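Local coordinates for protein FAD-dependent oxidoreductase (Actinomadura kijaniata, PDB 3M9V) that is a flavoprotein of the acyl-CoA dehydrogenase family that takes part in D-kijanose biosynthesis, probably oxidising a dTDP-linked sugar, at residues 19-24 and 81-86; 29-34 and 57-62; 63-68 and 103-108. One frame throughout, in Å; residues are numbered along the deposited sequence.

Interaction 1 (19-24 and 81-86); sequences PVTPAG and LYDVAV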
loop_
_atom_site.group_PDB
_atom_site.type_symbol
_atom_site.label_atom_id
_atom_site.label_comp_id
_atom_site.label_asym_id
_atom_site.label_seq_id
_atom_site.Cartn_x
_atom_site.Cartn_y
_atom_site.Cartn_z
ATOM N N PRO A 19 -3.311 -31.441 5.471
ATOM C CA PRO A 19 -4.477 -31.948 4.740
ATOM C C PRO A 19 -5.560 -32.293 5.752
ATOM O O PRO A 19 -5.242 -32.586 6.894
ATOM C CB PRO A 19 -3.977 -33.246 4.098
ATOM C CG PRO A 19 -2.496 -33.250 4.241
ATOM C CD PRO A 19 -2.149 -32.343 5.411
ATOM N N VAL A 20 -6.830 -32.255 5.376
ATOM C CA VAL A 20 -7.861 -32.505 6.363
ATOM C C VAL A 20 -8.509 -33.880 6.208
ATOM O O VAL A 20 -9.447 -34.194 6.950
ATOM C CB VAL A 20 -8.970 -31.425 6.265
ATOM C CG1 VAL A 20 -8.340 -30.062 6.570
ATOM C CG2 VAL A 20 -9.544 -31.374 4.863
ATOM N N THR A 21 -8.066 -34.691 5.249
ATOM C CA THR A 21 -8.640 -36.035 5.157
ATOM C C THR A 21 -7.540 -37.071 5.049
ATOM O O THR A 21 -6.416 -36.736 4.689
ATOM C CB THR A 21 -9.500 -36.260 3.893
ATOM O OG1 THR A 21 -8.660 -36.083 2.749
ATOM C CG2 THR A 21 -10.619 -35.268 3.803
ATOM N N PRO A 22 -7.864 -38.332 5.398
ATOM C CA PRO A 22 -6.867 -39.404 5.308
ATOM C C PRO A 22 -6.295 -39.524 3.885
ATOM O O PRO A 22 -5.095 -39.654 3.694
ATOM C CB PRO A 22 -7.654 -40.663 5.719
ATOM C CG PRO A 22 -8.728 -40.114 6.649
ATOM C CD PRO A 22 -9.096 -38.749 6.094
ATOM N N ALA A 23 -7.109 -39.459 2.845
ATOM C CA ALA A 23 -6.502 -39.558 1.520
ATOM C C ALA A 23 -5.551 -38.396 1.214
ATOM O O ALA A 23 -4.500 -38.583 0.568
ATOM C CB ALA A 23 -7.570 -39.704 0.460
ATOM N N GLY A 24 -5.908 -37.217 1.734
ATOM C CA GLY A 24 -5.091 -36.027 1.522
ATOM C C GLY A 24 -3.749 -36.272 2.195
ATOM O O GLY A 24 -2.690 -35.909 1.672
ATOM N N LEU A 81 -10.838 -29.995 -2.541
ATOM C CA LEU A 81 -9.982 -28.970 -3.132
ATOM C C LEU A 81 -8.922 -28.501 -2.135
ATOM O O LEU A 81 -7.787 -28.162 -2.478
ATOM C CB LEU A 81 -10.861 -27.811 -3.601
ATOM C CG LEU A 81 -11.708 -28.153 -4.846
ATOM C CD1 LEU A 81 -12.880 -27.181 -4.818
ATOM C CD2 LEU A 81 -10.921 -28.028 -6.157
ATOM N N TYR A 82 -9.330 -28.428 -0.876
ATOM C CA TYR A 82 -8.441 -27.950 0.158
ATOM C C TYR A 82 -7.251 -28.894 0.177
ATOM O O TYR A 82 -6.133 -28.420 0.224
ATOM C CB TYR A 82 -9.153 -27.961 1.505
ATOM C CG TYR A 82 -8.356 -27.390 2.659
ATOM C CD1 TYR A 82 -8.569 -26.064 3.047
ATOM C CD2 TYR A 82 -7.431 -28.160 3.347
ATOM C CE1 TYR A 82 -7.882 -25.487 4.097
ATOM C CE2 TYR A 82 -6.728 -27.587 4.416
ATOM C CZ TYR A 82 -6.984 -26.265 4.773
ATOM O OH TYR A 82 -6.375 -25.637 5.832
ATOM N N ASP A 83 -7.442 -30.211 0.166
ATOM C CA ASP A 83 -6.252 -31.045 0.220
ATOM C C ASP A 83 -5.418 -31.007 -1.048
ATOM O O ASP A 83 -4.200 -31.186 -0.943
ATOM C CB ASP A 83 -6.573 -32.511 0.521
ATOM C CG ASP A 83 -7.007 -32.693 1.959
ATOM O OD1 ASP A 83 -6.869 -31.722 2.725
ATOM O OD2 ASP A 83 -7.462 -33.784 2.328
ATOM N N VAL A 84 -6.061 -30.831 -2.205
ATOM C CA VAL A 84 -5.293 -30.692 -3.423
ATOM C C VAL A 84 -4.433 -29.435 -3.305
ATOM O O VAL A 84 -3.265 -29.428 -3.700
ATOM C CB VAL A 84 -6.217 -30.561 -4.661
ATOM C CG1 VAL A 84 -5.381 -30.226 -5.912
ATOM C CG2 VAL A 84 -6.999 -31.853 -4.901
ATOM N N ALA A 85 -4.986 -28.350 -2.756
ATOM C CA ALA A 85 -4.167 -27.123 -2.651
ATOM C C ALA A 85 -3.014 -27.343 -1.661
ATOM O O ALA A 85 -1.913 -26.811 -1.849
ATOM C CB ALA A 85 -5.036 -25.928 -2.225
ATOM N N VAL A 86 -3.219 -28.150 -0.621
ATOM C CA VAL A 86 -2.134 -28.366 0.358
ATOM C C VAL A 86 -1.001 -29.130 -0.313
ATOM O O VAL A 86 0.184 -28.832 -0.143
ATOM C CB VAL A 86 -2.609 -29.144 1.581
ATOM C CG1 VAL A 86 -1.400 -29.550 2.489
ATOM C CG2 VAL A 86 -3.581 -28.267 2.401
#

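Interaction 2 (29-34 and 57-62); sequences DRLAAH and DALRKD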
loop_
_atom_site.group_PDB
_atom_site.type_symbol
_atom_site.label_atom_id
_atom_site.label_comp_id
_atom_site.label_asym_id
_atom_site.label_seq_id
_atom_site.Cartn_x
_atom_site.Cartn_y
_atom_site.Cartn_z
ATOM N N ASP A 29 2.134 -37.476 1.939
ATOM C CA ASP A 29 3.256 -38.349 2.311
ATOM C C ASP A 29 3.956 -38.899 1.072
ATOM O O ASP A 29 5.187 -38.903 1.006
ATOM C CB ASP A 29 2.799 -39.529 3.181
ATOM C CG ASP A 29 2.534 -39.131 4.629
ATOM O OD1 ASP A 29 2.896 -38.002 5.038
ATOM O OD2 ASP A 29 1.942 -39.937 5.380
ATOM N N ARG A 30 3.194 -39.308 0.064
ATOM C CA ARG A 30 3.759 -39.976 -1.111
ATOM C C ARG A 30 4.530 -38.971 -1.945
ATOM O O ARG A 30 5.547 -39.301 -2.546
ATOM C CB ARG A 30 2.647 -40.604 -1.961
ATOM C CG ARG A 30 2.074 -41.871 -1.341
ATOM C CD ARG A 30 2.318 -43.092 -2.224
ATOM N NE ARG A 30 1.064 -43.687 -2.682
ATOM C CZ ARG A 30 0.311 -44.494 -1.938
ATOM N NH1 ARG A 30 -0.808 -44.998 -2.440
ATOM N NH2 ARG A 30 0.661 -44.815 -0.695
ATOM N N LEU A 31 4.041 -37.738 -1.993
ATOM C CA LEU A 31 4.740 -36.688 -2.731
ATOM C C LEU A 31 6.113 -36.400 -2.152
ATOM O O LEU A 31 7.005 -35.991 -2.897
ATOM C CB LEU A 31 3.964 -35.364 -2.773
ATOM C CG LEU A 31 2.875 -35.265 -3.846
ATOM C CD1 LEU A 31 2.010 -34.047 -3.554
ATOM C CD2 LEU A 31 3.367 -35.275 -5.302
ATOM N N ALA A 32 6.295 -36.616 -0.849
ATOM C CA ALA A 32 7.552 -36.226 -0.224
ATOM C C ALA A 32 8.745 -36.881 -0.909
ATOM O O ALA A 32 9.759 -36.213 -1.117
ATOM C CB ALA A 32 7.549 -36.544 1.270
ATOM N N ALA A 33 8.630 -38.150 -1.297
ATOM C CA ALA A 33 9.717 -38.846 -2.001
ATOM C C ALA A 33 10.224 -38.117 -3.238
ATOM O O ALA A 33 11.398 -38.253 -3.610
ATOM C CB ALA A 33 9.293 -40.243 -2.432
ATOM N N HIS A 34 9.325 -37.378 -3.886
ATOM C CA HIS A 34 9.635 -36.724 -5.154
ATOM C C HIS A 34 10.174 -35.317 -4.972
ATOM O O HIS A 34 10.817 -34.779 -5.874
ATOM C CB HIS A 34 8.382 -36.694 -6.036
ATOM C CG HIS A 34 7.879 -38.069 -6.338
ATOM N ND1 HIS A 34 8.412 -38.842 -7.346
ATOM C CD2 HIS A 34 6.961 -38.843 -5.711
ATOM C CE1 HIS A 34 7.804 -40.015 -7.363
ATOM N NE2 HIS A 34 6.917 -40.039 -6.385
ATOM N N ASP A 57 7.358 -38.610 -15.391
ATOM C CA ASP A 57 7.437 -40.071 -15.484
ATOM C C ASP A 57 7.389 -40.706 -14.096
ATOM O O ASP A 57 6.656 -41.667 -13.884
ATOM C CB ASP A 57 8.655 -40.573 -16.268
ATOM C CG ASP A 57 8.550 -40.303 -17.755
ATOM O OD1 ASP A 57 7.442 -40.110 -18.303
ATOM O OD2 ASP A 57 9.614 -40.240 -18.401
ATOM N N ALA A 58 8.139 -40.186 -13.128
ATOM C CA ALA A 58 8.063 -40.764 -11.785
ATOM C C ALA A 58 6.685 -40.664 -11.120
ATOM O O ALA A 58 6.268 -41.583 -10.406
ATOM C CB ALA A 58 9.156 -40.164 -10.881
ATOM N N LEU A 59 5.961 -39.565 -11.325
ATOM C CA LEU A 59 4.671 -39.425 -10.647
ATOM C C LEU A 59 3.659 -40.390 -11.252
ATOM O O LEU A 59 2.810 -40.939 -10.542
ATOM C CB LEU A 59 4.132 -37.993 -10.749
ATOM C CG LEU A 59 4.989 -36.885 -10.111
ATOM C CD1 LEU A 59 4.575 -35.465 -10.516
ATOM C CD2 LEU A 59 5.047 -37.009 -8.582
ATOM N N ARG A 60 3.750 -40.563 -12.570
ATOM C CA ARG A 60 2.907 -41.506 -13.306
ATOM C C ARG A 60 3.052 -42.926 -12.767
ATOM O O ARG A 60 2.056 -43.537 -12.396
ATOM C CB ARG A 60 3.198 -41.503 -14.811
ATOM C CG ARG A 60 2.860 -40.173 -15.477
ATOM C CD ARG A 60 3.337 -40.082 -16.921
ATOM N NE ARG A 60 3.015 -41.301 -17.654
ATOM C CZ ARG A 60 3.916 -42.142 -18.157
ATOM N NH1 ARG A 60 5.218 -41.902 -18.057
ATOM N NH2 ARG A 60 3.505 -43.236 -18.784
ATOM N N LYS A 61 4.279 -43.431 -12.696
ATOM C CA LYS A 61 4.449 -44.826 -12.330
ATOM C C LYS A 61 4.179 -45.011 -10.841
ATOM O O LYS A 61 3.824 -46.109 -10.412
ATOM C CB LYS A 61 5.800 -45.384 -12.783
ATOM C CG LYS A 61 7.001 -44.564 -12.343
ATOM C CD LYS A 61 8.310 -45.345 -12.487
ATOM C CE LYS A 61 8.523 -46.276 -11.288
ATOM N NZ LYS A 61 7.894 -47.623 -11.452
ATOM N N ASP A 62 4.288 -43.939 -10.057
ATOM C CA ASP A 62 4.015 -43.995 -8.625
ATOM C C ASP A 62 2.521 -43.861 -8.361
ATOM O O ASP A 62 2.087 -43.807 -7.210
ATOM C CB ASP A 62 4.700 -42.783 -7.990
ATOM C CG ASP A 62 5.252 -43.078 -6.623
ATOM O OD1 ASP A 62 5.689 -44.236 -6.452
ATOM O OD2 ASP A 62 5.233 -42.178 -5.754
HETATM O O HOH W 1 6.158 -41.914 -3.044
#

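Interaction 3 (63-68 and 103-108); sequences GLMGAT and HMQLSR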
loop_
_atom_site.group_PDB
_atom_site.type_symbol
_atom_site.label_atom_id
_atom_site.label_comp_id
_atom_site.label_asym_id
_atom_site.label_seq_id
_atom_site.Cartn_x
_atom_site.Cartn_y
_atom_site.Cartn_z
ATOM N N GLY A 63 1.723 -43.730 -9.418
ATOM C CA GLY A 63 0.286 -43.509 -9.248
ATOM C C GLY A 63 -0.222 -42.156 -8.759
ATOM O O GLY A 63 -1.432 -41.944 -8.659
ATOM N N LEU A 64 0.658 -41.193 -8.508
ATOM C CA LEU A 64 0.178 -39.897 -8.023
ATOM C C LEU A 64 -0.604 -39.104 -9.069
ATOM O O LEU A 64 -1.322 -38.159 -8.740
ATOM C CB LEU A 64 1.322 -39.076 -7.418
ATOM C CG LEU A 64 2.082 -39.903 -6.375
ATOM C CD1 LEU A 64 3.336 -39.218 -5.883
ATOM C CD2 LEU A 64 1.216 -40.343 -5.179
ATOM N N MET A 65 -0.466 -39.480 -10.335
ATOM C CA MET A 65 -1.251 -38.872 -11.408
ATOM C C MET A 65 -2.712 -39.308 -11.371
ATOM O O MET A 65 -3.577 -38.751 -12.056
ATOM C CB MET A 65 -0.562 -39.079 -12.763
ATOM C CG MET A 65 0.761 -38.324 -12.908
ATOM S SD MET A 65 0.659 -36.507 -13.051
ATOM C CE MET A 65 0.033 -36.231 -14.705
ATOM N N GLY A 66 -2.992 -40.278 -10.507
ATOM C CA GLY A 66 -4.356 -40.707 -10.210
ATOM C C GLY A 66 -4.844 -40.339 -8.820
ATOM O O GLY A 66 -5.800 -40.925 -8.302
ATOM N N ALA A 67 -4.212 -39.346 -8.192
ATOM C CA ALA A 67 -4.523 -39.068 -6.788
ATOM C C ALA A 67 -5.978 -38.659 -6.602
ATOM O O ALA A 67 -6.580 -38.944 -5.560
ATOM C CB ALA A 67 -3.600 -37.948 -6.193
ATOM N N THR A 68 -6.525 -37.929 -7.570
ATOM C CA THR A 68 -7.892 -37.426 -7.440
ATOM C C THR A 68 -8.923 -38.274 -8.211
ATOM O O THR A 68 -10.082 -37.881 -8.430
ATOM C CB THR A 68 -8.001 -35.942 -7.877
ATOM O OG1 THR A 68 -7.425 -35.802 -9.183
ATOM C CG2 THR A 68 -7.208 -35.022 -6.918
ATOM N N HIS A 103 -1.332 -29.322 -11.082
ATOM C CA HIS A 103 -2.695 -28.863 -10.837
ATOM C C HIS A 103 -3.627 -29.249 -12.002
ATOM O O HIS A 103 -4.776 -29.613 -11.750
ATOM C CB HIS A 103 -2.759 -27.339 -10.680
ATOM C CG HIS A 103 -4.151 -26.791 -10.755
ATOM N ND1 HIS A 103 -4.702 -26.295 -11.921
ATOM C CD2 HIS A 103 -5.124 -26.711 -9.814
ATOM C CE1 HIS A 103 -5.944 -25.897 -11.691
ATOM N NE2 HIS A 103 -6.229 -26.159 -10.424
ATOM N N MET A 104 -3.174 -29.178 -13.252
ATOM C CA MET A 104 -4.084 -29.443 -14.399
ATOM C C MET A 104 -4.522 -30.914 -14.327
ATOM O O MET A 104 -5.685 -31.260 -14.529
ATOM C CB MET A 104 -3.340 -29.252 -15.739
ATOM C CG MET A 104 -2.849 -27.815 -16.061
ATOM S SD MET A 104 -4.076 -26.519 -15.750
ATOM C CE MET A 104 -5.190 -26.908 -17.090
ATOM N N GLN A 105 -3.594 -31.805 -13.988
ATOM C CA GLN A 105 -3.980 -33.211 -13.850
ATOM C C GLN A 105 -4.917 -33.459 -12.669
ATOM O O GLN A 105 -5.931 -34.146 -12.806
ATOM C CB GLN A 105 -2.757 -34.095 -13.629
ATOM C CG GLN A 105 -3.135 -35.578 -13.482
ATOM C CD GLN A 105 -3.236 -36.273 -14.851
ATOM O OE1 GLN A 105 -3.181 -35.626 -15.899
ATOM N NE2 GLN A 105 -3.375 -37.593 -14.839
ATOM N N LEU A 106 -4.531 -32.960 -11.496
ATOM C CA LEU A 106 -5.321 -33.197 -10.286
ATOM C C LEU A 106 -6.724 -32.614 -10.387
ATOM O O LEU A 106 -7.705 -33.228 -9.969
ATOM C CB LEU A 106 -4.630 -32.722 -9.005
ATOM C CG LEU A 106 -3.247 -33.358 -8.796
ATOM C CD1 LEU A 106 -2.754 -33.109 -7.387
ATOM C CD2 LEU A 106 -3.317 -34.852 -8.998
ATOM N N SER A 107 -6.854 -31.403 -10.902
ATOM C CA SER A 107 -8.198 -30.861 -10.877
ATOM C C SER A 107 -9.048 -31.523 -11.958
ATOM O O SER A 107 -10.261 -31.616 -11.786
ATOM C CB SER A 107 -8.201 -29.355 -11.120
ATOM O OG SER A 107 -7.661 -29.141 -12.400
ATOM N N ARG A 108 -8.448 -31.949 -13.068
ATOM C CA ARG A 108 -9.190 -32.759 -14.039
ATOM C C ARG A 108 -9.715 -34.079 -13.436
ATOM O O ARG A 108 -10.820 -34.532 -13.770
ATOM C CB ARG A 108 -8.358 -32.913 -15.321
ATOM C CG ARG A 108 -9.042 -33.561 -16.522
ATOM C CD ARG A 108 -10.331 -32.885 -16.974
ATOM N NE ARG A 108 -10.055 -31.613 -17.617
ATOM C CZ ARG A 108 -10.985 -30.800 -18.104
ATOM N NH1 ARG A 108 -10.614 -29.665 -18.689
ATOM N NH2 ARG A 108 -12.266 -31.136 -18.019
#

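Interaction 1 (19-24 and 81-86)
The carboxylate of Asp-83 on helix 81-94 meets Val-20 and Thr-21 in the turn that leads into helix 22-32. Its two oxygens are shared out. Asp-83 OD1 accepts from Val-20 N at 2.7 Å, on the syn side and 17° out of the carboxylate plane. Thr-21 OG1 donates to Asp-83 OD2 at 2.6 Å, and Thr-21 N adds a weak bond to OD2. Val-20 CG2 and Pro-19 CB lie near OD1, and Gly-24 CA is 3.4 Å from Asp-83 OD2, where a side chain at Gly-24 would clash. Val-20 CG1 meets Tyr-82 CE2 at 3.7 Å, and Val-86 CG1 approaches Pro-19 CD. Thr-21 is the N-cap of helix 22-32. Its chi1 of 61° sets OG1 between the backbone N and the carbonyl carbon, and Gly-24 N donates to Thr-21 OG1 at 3.1 Å. Further out, Tyr-82 OH bonds to Leu-16 N, and Asp-319 accepts from the backbone N of Leu-81 and Tyr-82. One hydroxyl therefore serves as cap acceptor and as donor to Asp-83. A buried carboxylate with two good donors and a weak third, close to the N-terminal end of a helix, is likely to be stabilised as the anion.

Interaction 2 (29-34 and 57-62)
The backbones of 29-34 and 57-62 stay well apart, with His-34 CA 7.9 Å from Leu-59 CA, so side chains and a water bridge the gap. His-34 and Asp-62 meet tip to tip. His-34 NE2 donates to Asp-62 OD2 at 2.8 Å, and the N-H...O angle of 179° makes the bond essentially straight. The oxygen lies in the imidazole plane. The carboxylate, however, is turned 70° from the ring, and NE2 comes to it from above its plane. Leu-59 covers one ring face: its CD2 sits over the centre, 3.9 Å from the centroid, in a CH-pi contact. Leu-59 CD2 also touches Leu-31 CD2 at 4.1 Å, which links the ring to the buried side of the contact. Ala-58 CB lies 3.8 Å from His-34 CE1. The first torsion of His-34, -60°, puts CG anti to the carbonyl carbon, from where the ring reaches across to helix 53-61. A water donates to Arg-30 O at 2.7 Å and to Asp-62 OD2 at 2.9 Å, so this one oxygen accepts from both the ring and the water. The negative charge of Asp-62 would probably favour a protonated imidazole. An alanine at His-34 would probably leave Asp-62 OD2 without its ring donor and open a gap over Leu-59 CD2. Leu-64 also packs on His-34, and Ala-87 and Val-91 of helix 81-94 pack on Leu-31. The pair is a His-carboxylate hydrogen bond away from the annotated sites. It joins the C-terminal part of helix 22-32 and His-34 to the end of helix 53-61, within the helical N-terminal part of an acyl-CoA dehydrogenase fold.

Interaction 3 (63-68 and 103-108)
Leu-106, Met-65 and Gln-105 bury the most surface where the loop after helix 53-61 meets helix 96-118. This lies in the all-helical N-terminal domain of the acyl-CoA dehydrogenase fold. Gly-63, with positive phi, is the first residue to leave helical geometry after helix 53-61, in a Schellman motif. Met-65 and Gln-105 cross at about a right angle. The Met-65 side chain is bent at chi2 and chi3, and Met-65 CE rests 3.3 Å from Gln-105 CD. The amide also bonds to Met-65: Gln-105 NE2 donates to Met-65 O at 3.0 Å, nearly straight at 170°. That oxygen lies in the amide plane of Gln-105. The other contacts of the amide fix its rotation, since OE1 accepts from Val-141 N and NE2 also donates to Ala-139 O. Gln-105 thereby ties the loop to the start of strand 141-147. Leu-106 CD2 lies 3.9 Å from Leu-64 O and 4.2 Å from Ala-67 CB. Leu-106 CB meets Thr-68 CG2 at 4.0 Å. The side chain of Thr-68 is about 11 Å from the bound thymidine-5'-diphosphate. As the second polar link, Thr-68 OG1 donates to Leu-106 O at 2.7 Å, in the carbonyl plane and on a lone pair.

From the N terminus, the chain enters helix 22-32 at segment 19-24, and interaction 1 closes a long loop, somewhat over half of it helical, when 81-86 arrives. Interaction 2 is nested inside that loop: it uses the far end of helix 22-32 and closes at 57-62. Interaction 3 opens directly afterwards, at 63-68, so it follows interaction 2 in series. It closes on helix 96-118, beyond 81-86, and therefore crosses interaction 1. Interactions 1 and 3 touch through Val-84, which packs on Thr-68 and Leu-106. Interactions 2 and 3 touch mainly through Leu-64. Together they tie helices 22-32, 53-61 and 81-94, and the loop after 53-61 with helix 96-118, within the N-terminal domain.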